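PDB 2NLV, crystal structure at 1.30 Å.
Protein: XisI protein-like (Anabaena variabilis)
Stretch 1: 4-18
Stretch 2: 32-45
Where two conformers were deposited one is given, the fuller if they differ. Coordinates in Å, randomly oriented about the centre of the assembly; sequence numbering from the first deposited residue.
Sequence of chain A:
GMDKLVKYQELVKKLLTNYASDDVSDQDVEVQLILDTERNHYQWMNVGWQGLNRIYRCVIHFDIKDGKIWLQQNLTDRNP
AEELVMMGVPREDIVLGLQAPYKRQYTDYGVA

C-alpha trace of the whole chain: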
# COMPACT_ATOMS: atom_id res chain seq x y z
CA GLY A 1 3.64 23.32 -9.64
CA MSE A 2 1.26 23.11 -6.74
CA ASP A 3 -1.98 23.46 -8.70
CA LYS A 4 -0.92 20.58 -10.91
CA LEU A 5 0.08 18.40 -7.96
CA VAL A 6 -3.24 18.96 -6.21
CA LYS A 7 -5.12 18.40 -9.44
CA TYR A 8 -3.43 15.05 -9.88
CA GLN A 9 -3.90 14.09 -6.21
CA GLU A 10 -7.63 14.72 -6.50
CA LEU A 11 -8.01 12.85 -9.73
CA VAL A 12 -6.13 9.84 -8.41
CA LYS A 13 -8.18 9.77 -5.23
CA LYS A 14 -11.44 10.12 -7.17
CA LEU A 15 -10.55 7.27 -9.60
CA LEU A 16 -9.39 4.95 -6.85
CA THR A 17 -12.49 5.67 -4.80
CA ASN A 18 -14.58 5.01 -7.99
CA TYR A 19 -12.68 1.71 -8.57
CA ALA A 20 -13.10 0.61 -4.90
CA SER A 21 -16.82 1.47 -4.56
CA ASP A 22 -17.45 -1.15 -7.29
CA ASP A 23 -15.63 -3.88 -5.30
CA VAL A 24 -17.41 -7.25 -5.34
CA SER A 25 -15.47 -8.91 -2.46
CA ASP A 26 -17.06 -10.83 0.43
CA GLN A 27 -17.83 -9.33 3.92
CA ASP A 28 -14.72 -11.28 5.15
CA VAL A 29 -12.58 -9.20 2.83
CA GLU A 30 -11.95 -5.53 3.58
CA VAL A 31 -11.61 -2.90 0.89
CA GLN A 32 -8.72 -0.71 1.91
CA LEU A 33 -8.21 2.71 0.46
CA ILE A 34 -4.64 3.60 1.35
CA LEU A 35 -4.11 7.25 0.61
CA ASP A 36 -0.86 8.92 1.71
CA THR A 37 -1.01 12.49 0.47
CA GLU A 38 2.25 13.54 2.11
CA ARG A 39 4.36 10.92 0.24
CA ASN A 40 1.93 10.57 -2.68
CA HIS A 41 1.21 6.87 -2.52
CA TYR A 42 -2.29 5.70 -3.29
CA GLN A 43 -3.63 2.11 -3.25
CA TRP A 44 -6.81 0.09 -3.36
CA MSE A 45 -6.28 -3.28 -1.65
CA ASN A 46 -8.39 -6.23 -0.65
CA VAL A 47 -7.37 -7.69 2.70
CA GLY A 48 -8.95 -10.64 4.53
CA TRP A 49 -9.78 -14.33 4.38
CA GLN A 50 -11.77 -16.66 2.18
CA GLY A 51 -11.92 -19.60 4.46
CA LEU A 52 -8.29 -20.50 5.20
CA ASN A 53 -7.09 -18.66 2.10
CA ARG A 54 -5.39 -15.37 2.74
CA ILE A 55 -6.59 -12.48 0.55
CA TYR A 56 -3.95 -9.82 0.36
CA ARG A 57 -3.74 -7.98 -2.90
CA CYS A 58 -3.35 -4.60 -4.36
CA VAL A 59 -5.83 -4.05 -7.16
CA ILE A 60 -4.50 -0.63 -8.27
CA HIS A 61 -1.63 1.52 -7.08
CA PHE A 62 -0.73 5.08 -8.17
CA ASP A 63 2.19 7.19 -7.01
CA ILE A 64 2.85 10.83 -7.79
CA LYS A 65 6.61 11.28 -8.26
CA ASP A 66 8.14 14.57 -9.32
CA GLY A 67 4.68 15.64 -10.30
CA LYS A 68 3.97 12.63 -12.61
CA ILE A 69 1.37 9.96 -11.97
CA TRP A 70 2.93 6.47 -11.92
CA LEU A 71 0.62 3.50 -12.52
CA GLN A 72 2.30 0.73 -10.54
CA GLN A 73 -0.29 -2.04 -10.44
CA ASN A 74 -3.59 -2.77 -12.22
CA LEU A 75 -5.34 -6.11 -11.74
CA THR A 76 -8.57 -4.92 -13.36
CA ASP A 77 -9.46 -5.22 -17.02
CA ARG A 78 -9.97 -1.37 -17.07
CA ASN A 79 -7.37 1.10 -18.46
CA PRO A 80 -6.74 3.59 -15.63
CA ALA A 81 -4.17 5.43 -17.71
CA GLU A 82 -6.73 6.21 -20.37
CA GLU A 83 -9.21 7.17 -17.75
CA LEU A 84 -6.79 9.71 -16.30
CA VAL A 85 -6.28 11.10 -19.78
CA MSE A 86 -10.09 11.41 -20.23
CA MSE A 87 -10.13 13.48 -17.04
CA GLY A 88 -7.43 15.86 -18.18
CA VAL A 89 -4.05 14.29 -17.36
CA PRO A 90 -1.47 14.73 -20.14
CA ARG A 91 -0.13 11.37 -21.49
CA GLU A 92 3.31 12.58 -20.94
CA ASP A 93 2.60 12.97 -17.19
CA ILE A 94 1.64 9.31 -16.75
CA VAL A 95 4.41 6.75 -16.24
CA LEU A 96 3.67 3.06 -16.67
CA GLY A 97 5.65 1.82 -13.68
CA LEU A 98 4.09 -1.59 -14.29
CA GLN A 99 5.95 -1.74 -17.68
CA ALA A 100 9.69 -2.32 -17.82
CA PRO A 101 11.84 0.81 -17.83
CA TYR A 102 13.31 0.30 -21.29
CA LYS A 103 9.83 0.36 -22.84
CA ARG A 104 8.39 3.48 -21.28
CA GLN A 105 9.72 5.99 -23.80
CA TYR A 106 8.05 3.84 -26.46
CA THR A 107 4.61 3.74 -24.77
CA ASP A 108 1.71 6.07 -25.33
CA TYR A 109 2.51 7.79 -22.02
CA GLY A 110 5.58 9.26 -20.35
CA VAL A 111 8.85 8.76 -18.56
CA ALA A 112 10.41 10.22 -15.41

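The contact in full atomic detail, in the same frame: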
# COMPACT_ATOMS: atom_id res chain seq x y z
N LYS A 4 -1.02 21.82 -10.17
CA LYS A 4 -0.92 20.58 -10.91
C LYS A 4 -0.80 19.37 -10.00
O LYS A 4 -1.48 18.36 -10.20
CB LYS A 4 0.23 20.65 -11.88
CG LYS A 4 0.41 19.46 -12.76
CD LYS A 4 1.35 19.72 -13.99
CE LYS A 4 2.49 20.66 -13.78
NZ LYS A 4 3.27 20.84 -15.10
N LEU A 5 -0.02 19.50 -8.92
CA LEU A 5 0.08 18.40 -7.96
C LEU A 5 -1.28 18.15 -7.35
O LEU A 5 -1.71 16.97 -7.31
CB LEU A 5 1.12 18.71 -6.89
CG LEU A 5 1.18 17.68 -5.74
CD1 LEU A 5 1.51 16.26 -6.24
CD2 LEU A 5 2.17 18.15 -4.69
N VAL A 6 -1.96 19.19 -6.86
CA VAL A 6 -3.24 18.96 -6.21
C VAL A 6 -4.27 18.45 -7.19
O VAL A 6 -5.08 17.58 -6.88
CB VAL A 6 -3.68 20.25 -5.50
CG1 VAL A 6 -5.15 20.18 -5.05
CG2 VAL A 6 -2.71 20.53 -4.37
N LYS A 7 -4.24 18.95 -8.41
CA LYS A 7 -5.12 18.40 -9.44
C LYS A 7 -4.96 16.91 -9.58
O LYS A 7 -5.94 16.13 -9.61
CB LYS A 7 -4.88 19.08 -10.81
CG LYS A 7 -5.69 18.51 -11.94
CD LYS A 7 -5.20 19.07 -13.28
CE LYS A 7 -5.59 20.51 -13.49
NZ LYS A 7 -5.15 21.01 -14.89
N TYR A 8 -3.71 16.46 -9.72
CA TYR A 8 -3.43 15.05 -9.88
C TYR A 8 -3.79 14.26 -8.65
O TYR A 8 -4.29 13.13 -8.73
CB TYR A 8 -1.99 14.78 -10.28
CG TYR A 8 -1.56 15.30 -11.63
CD1 TYR A 8 -2.45 15.92 -12.50
CD2 TYR A 8 -0.25 15.17 -12.05
CE1 TYR A 8 -2.02 16.36 -13.74
CE2 TYR A 8 0.15 15.65 -13.29
CZ TYR A 8 -0.76 16.25 -14.11
OH TYR A 8 -0.32 16.77 -15.31
N GLN A 9 -3.49 14.77 -7.46
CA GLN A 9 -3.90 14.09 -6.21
C GLN A 9 -5.41 13.84 -6.23
O GLN A 9 -5.88 12.74 -5.88
CB GLN A 9 -3.50 14.90 -4.97
CG GLN A 9 -2.03 15.00 -4.75
CD GLN A 9 -1.65 15.96 -3.67
OE1 GLN A 9 -2.37 16.91 -3.39
NE2 GLN A 9 -0.47 15.74 -3.08
N GLU A 10 -6.17 14.87 -6.51
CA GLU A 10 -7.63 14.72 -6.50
C GLU A 10 -8.13 13.72 -7.51
O GLU A 10 -9.02 12.87 -7.20
CB GLU A 10 -8.27 16.08 -6.78
CG GLU A 10 -8.20 16.99 -5.60
CD GLU A 10 -9.06 16.50 -4.45
OE1 GLU A 10 -10.21 16.10 -4.71
OE2 GLU A 10 -8.58 16.51 -3.31
N LEU A 11 -7.60 13.78 -8.72
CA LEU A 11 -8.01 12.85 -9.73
C LEU A 11 -7.68 11.42 -9.35
O LEU A 11 -8.49 10.51 -9.54
CB LEU A 11 -7.39 13.20 -11.08
CG LEU A 11 -7.88 14.46 -11.76
CD1 LEU A 11 -7.09 14.78 -13.04
CD2 LEU A 11 -9.39 14.34 -12.05
N VAL A 12 -6.51 11.17 -8.80
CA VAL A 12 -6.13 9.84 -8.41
C VAL A 12 -7.03 9.35 -7.29
O VAL A 12 -7.52 8.21 -7.33
CB VAL A 12 -4.63 9.78 -7.96
CG1 VAL A 12 -4.32 8.58 -7.11
CG2 VAL A 12 -3.70 9.93 -9.20
N LYS A 13 -7.27 10.20 -6.32
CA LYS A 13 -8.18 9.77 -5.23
C LYS A 13 -9.60 9.52 -5.72
O LYS A 13 -10.22 8.51 -5.29
CB LYS A 13 -8.18 10.77 -4.08
CG LYS A 13 -6.87 10.93 -3.35
CD LYS A 13 -6.98 12.11 -2.38
CE LYS A 13 -5.70 12.45 -1.76
NZ LYS A 13 -5.93 13.71 -0.99
N LYS A 14 -10.10 10.32 -6.66
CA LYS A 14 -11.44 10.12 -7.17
C LYS A 14 -11.53 8.82 -7.93
O LYS A 14 -12.48 8.03 -7.78
CB LYS A 14 -11.77 11.25 -8.15
CG LYS A 14 -13.06 11.07 -9.00
CD LYS A 14 -13.38 12.34 -9.83
N LEU A 15 -10.58 8.54 -8.84
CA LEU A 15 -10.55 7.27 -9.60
C LEU A 15 -10.48 6.09 -8.66
O LEU A 15 -11.28 5.16 -8.78
CB LEU A 15 -9.35 7.15 -10.60
CG LEU A 15 -9.26 5.90 -11.52
CD1 LEU A 15 -8.54 6.17 -12.88
CD2 LEU A 15 -8.56 4.72 -10.80
N LEU A 16 -9.51 6.10 -7.74
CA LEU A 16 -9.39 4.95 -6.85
C LEU A 16 -10.66 4.70 -6.07
O LEU A 16 -11.10 3.58 -5.87
CB LEU A 16 -8.23 5.10 -5.84
CG LEU A 16 -6.87 4.89 -6.48
CD1 LEU A 16 -5.80 5.17 -5.45
CD2 LEU A 16 -6.73 3.44 -7.00
N THR A 17 -11.26 5.78 -5.58
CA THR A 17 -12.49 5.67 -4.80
C THR A 17 -13.61 5.07 -5.68
O THR A 17 -14.36 4.18 -5.24
CB THR A 17 -12.89 7.01 -4.15
OG1 THR A 17 -11.87 7.46 -3.32
CG2 THR A 17 -14.14 6.83 -3.35
N ASN A 18 -13.67 5.53 -6.93
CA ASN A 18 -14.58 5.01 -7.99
C ASN A 18 -14.36 3.49 -8.09
O ASN A 18 -15.31 2.69 -7.84
CB ASN A 18 -14.28 5.71 -9.34
CG ASN A 18 -15.08 5.14 -10.49
OD1 ASN A 18 -14.55 4.42 -11.35
ND2 ASN A 18 -16.37 5.49 -10.54
N GLN A 32 -9.56 -1.73 1.35
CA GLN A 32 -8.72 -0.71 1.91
C GLN A 32 -8.37 0.34 0.89
O GLN A 32 -7.81 0.03 -0.16
CB GLN A 32 -7.44 -1.29 2.49
CG GLN A 32 -7.66 -2.34 3.57
CD GLN A 32 -6.42 -2.60 4.40
OE1 GLN A 32 -5.33 -2.09 4.11
NE2 GLN A 32 -6.59 -3.39 5.48
N LEU A 33 -8.68 1.58 1.22
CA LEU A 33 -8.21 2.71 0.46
C LEU A 33 -7.06 3.31 1.25
O LEU A 33 -7.23 3.75 2.40
CB LEU A 33 -9.33 3.72 0.29
CG LEU A 33 -10.24 3.46 -0.87
CD1 LEU A 33 -11.35 4.52 -0.81
CD2 LEU A 33 -9.52 3.61 -2.21
N ILE A 34 -5.88 3.22 0.69
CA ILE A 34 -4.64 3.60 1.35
C ILE A 34 -4.15 4.84 0.64
O ILE A 34 -3.55 4.74 -0.45
CB ILE A 34 -3.59 2.47 1.31
CG1 ILE A 34 -4.15 1.18 1.92
CG2 ILE A 34 -2.33 2.92 2.05
CD1 ILE A 34 -3.26 0.04 1.99
N LEU A 35 -4.38 5.99 1.24
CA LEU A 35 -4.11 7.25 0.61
C LEU A 35 -3.15 8.03 1.48
O LEU A 35 -3.52 8.55 2.53
CB LEU A 35 -5.40 8.06 0.33
CG LEU A 35 -6.59 7.28 -0.29
CD1 LEU A 35 -7.87 8.05 -0.30
CD2 LEU A 35 -6.22 6.74 -1.69
N ASP A 36 -1.89 8.08 1.07
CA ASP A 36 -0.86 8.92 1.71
C ASP A 36 -0.58 10.13 0.85
O ASP A 36 0.09 10.06 -0.15
CB ASP A 36 0.35 8.05 1.94
CG ASP A 36 1.49 8.80 2.54
OD1 ASP A 36 1.45 10.06 2.67
OD2 ASP A 36 2.41 8.09 2.96
N THR A 37 -1.14 11.27 1.24
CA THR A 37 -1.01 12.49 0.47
C THR A 37 0.26 13.26 0.75
O THR A 37 0.62 14.16 0.01
CB THR A 37 -2.16 13.45 0.73
OG1 THR A 37 -2.28 13.65 2.14
CG2 THR A 37 -3.45 12.85 0.16
N GLU A 38 0.93 12.93 1.83
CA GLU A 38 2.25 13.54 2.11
C GLU A 38 3.35 12.97 1.21
O GLU A 38 4.20 13.68 0.71
CB GLU A 38 2.64 13.40 3.57
CG GLU A 38 1.70 14.18 4.48
CD GLU A 38 1.64 15.67 4.19
N ARG A 39 3.36 11.64 1.06
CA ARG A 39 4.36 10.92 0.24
C ARG A 39 3.83 10.53 -1.14
O ARG A 39 4.56 10.02 -1.99
CB ARG A 39 4.93 9.67 0.95
CG ARG A 39 5.93 10.06 2.05
CD ARG A 39 5.92 9.12 3.28
NE ARG A 39 4.65 9.29 3.96
CZ ARG A 39 4.37 10.18 4.92
NH1 ARG A 39 5.31 10.96 5.48
NH2 ARG A 39 3.13 10.30 5.37
N ASN A 40 2.56 10.80 -1.38
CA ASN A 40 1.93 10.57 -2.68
C ASN A 40 1.95 9.12 -3.11
O ASN A 40 2.43 8.77 -4.20
CB ASN A 40 2.56 11.48 -3.75
CG ASN A 40 2.13 12.89 -3.59
OD1 ASN A 40 0.94 13.20 -3.63
ND2 ASN A 40 3.09 13.78 -3.47
N HIS A 41 1.42 8.27 -2.23
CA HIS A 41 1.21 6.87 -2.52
C HIS A 41 -0.24 6.55 -2.31
O HIS A 41 -0.78 6.80 -1.23
CB HIS A 41 2.09 5.98 -1.61
CG HIS A 41 3.55 6.29 -1.63
ND1 HIS A 41 4.33 6.21 -2.76
CD2 HIS A 41 4.39 6.65 -0.62
CE1 HIS A 41 5.59 6.50 -2.43
NE2 HIS A 41 5.65 6.76 -1.14
N TYR A 42 -0.86 5.88 -3.30
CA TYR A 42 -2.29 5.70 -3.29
C TYR A 42 -2.64 4.30 -3.76
O TYR A 42 -2.34 3.96 -4.91
CB TYR A 42 -2.97 6.75 -4.18
CG TYR A 42 -2.56 8.20 -3.85
CD1 TYR A 42 -3.17 8.91 -2.81
CD2 TYR A 42 -1.52 8.85 -4.54
CE1 TYR A 42 -2.78 10.22 -2.54
CE2 TYR A 42 -1.16 10.13 -4.27
CZ TYR A 42 -1.78 10.78 -3.26
OH TYR A 42 -1.41 12.09 -2.92
N GLN A 43 -3.31 3.50 -2.93
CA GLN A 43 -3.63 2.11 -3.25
C GLN A 43 -5.10 1.79 -2.97
O GLN A 43 -5.72 2.34 -2.06
CB GLN A 43 -2.79 1.11 -2.41
CG GLN A 43 -1.29 1.25 -2.54
CD GLN A 43 -0.51 0.14 -1.82
OE1 GLN A 43 0.73 0.15 -1.82
NE2 GLN A 43 -1.22 -0.83 -1.24
N TRP A 44 -5.62 0.83 -3.72
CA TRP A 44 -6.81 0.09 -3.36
C TRP A 44 -6.41 -1.36 -3.19
O TRP A 44 -5.91 -1.98 -4.11
CB TRP A 44 -7.87 0.21 -4.40
CG TRP A 44 -8.99 -0.86 -4.20
CD1 TRP A 44 -9.36 -1.48 -3.02
CD2 TRP A 44 -9.77 -1.43 -5.20
NE1 TRP A 44 -10.34 -2.41 -3.25
CE2 TRP A 44 -10.62 -2.38 -4.60
CE3 TRP A 44 -9.86 -1.21 -6.54
CZ2 TRP A 44 -11.54 -3.13 -5.34
CZ3 TRP A 44 -10.81 -1.99 -7.28
CH2 TRP A 44 -11.59 -2.91 -6.69
N MSE A 45 -6.56 -1.86 -1.99
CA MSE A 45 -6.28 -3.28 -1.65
C MSE A 45 -7.48 -4.05 -1.17
O MSE A 45 -8.48 -3.48 -0.67
CB MSE A 45 -5.23 -3.43 -0.54
CG MSE A 45 -3.84 -2.91 -0.86
SE MSE A 45 -2.60 -3.62 0.40
CE MSE A 45 -2.63 -5.46 -0.23
O HOH W 1 1.86 16.09 -1.19

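A helix packs lengthwise against a β-hairpin, joined by an apolar seam at one end and a small polar network at the turn. Residues 4–18 are helical; strands 32–36 and 41–45 pair antiparallel, with reciprocal backbone hydrogen bonds such as I34 N to Q43 O (2.9 Å) and Q43 N to I34 O (2.8 Å). The helix axis runs almost parallel to the second strand, 4° apart at 8.7 Å, and almost antiparallel to the first, 172° apart at 9.8 Å.

Alternation along the strands sends L33, L35, Y42 and W44 toward the helix, while I34, D36, H41 and Q43 point away. L16 is the helix residue most covered by the hairpin. Its branched side chain reaches both strands: L16 CD1 lies 3.5 Å from Y42 CB and 4.1 Å from L35 CD2, L16 CD2 lies 4.3 Å from W44 CB, and L16 CB lies 4.1 Å from L33 CD2. One turn earlier, the compact V12 places CG1 3.7 Å from Y42 CB. T17 satisfies its hydroxyl within the helix, OG1 donating to K13 O at 2.8 Å, and meets L33 through van der Waals contact.

K13 starts sideways, but its extended chain carries methylenes along the hairpin, with CE 3.8 Å from Y42 CE1. Its NZ sits 2.9 Å from T37 CG2, a tight contact with a methyl group rather than a polar pairing.

Near the turn, Q9 NE2 donates to N40 OD1 (3.0 Å, 168°). The same OD1 accepts from Y42 OH at 2.7 Å, so one amide oxygen links helix, turn and strand. A water donates to T37 O (2.6 Å) and weakly accepts from Q9 NE2 (3.0 Å), bridging the stretches. D36 steadies the turn: its OD1 accepts from R39 N (3.0 Å) and its OD2 forms a salt bridge with R39 NE (2.7 Å).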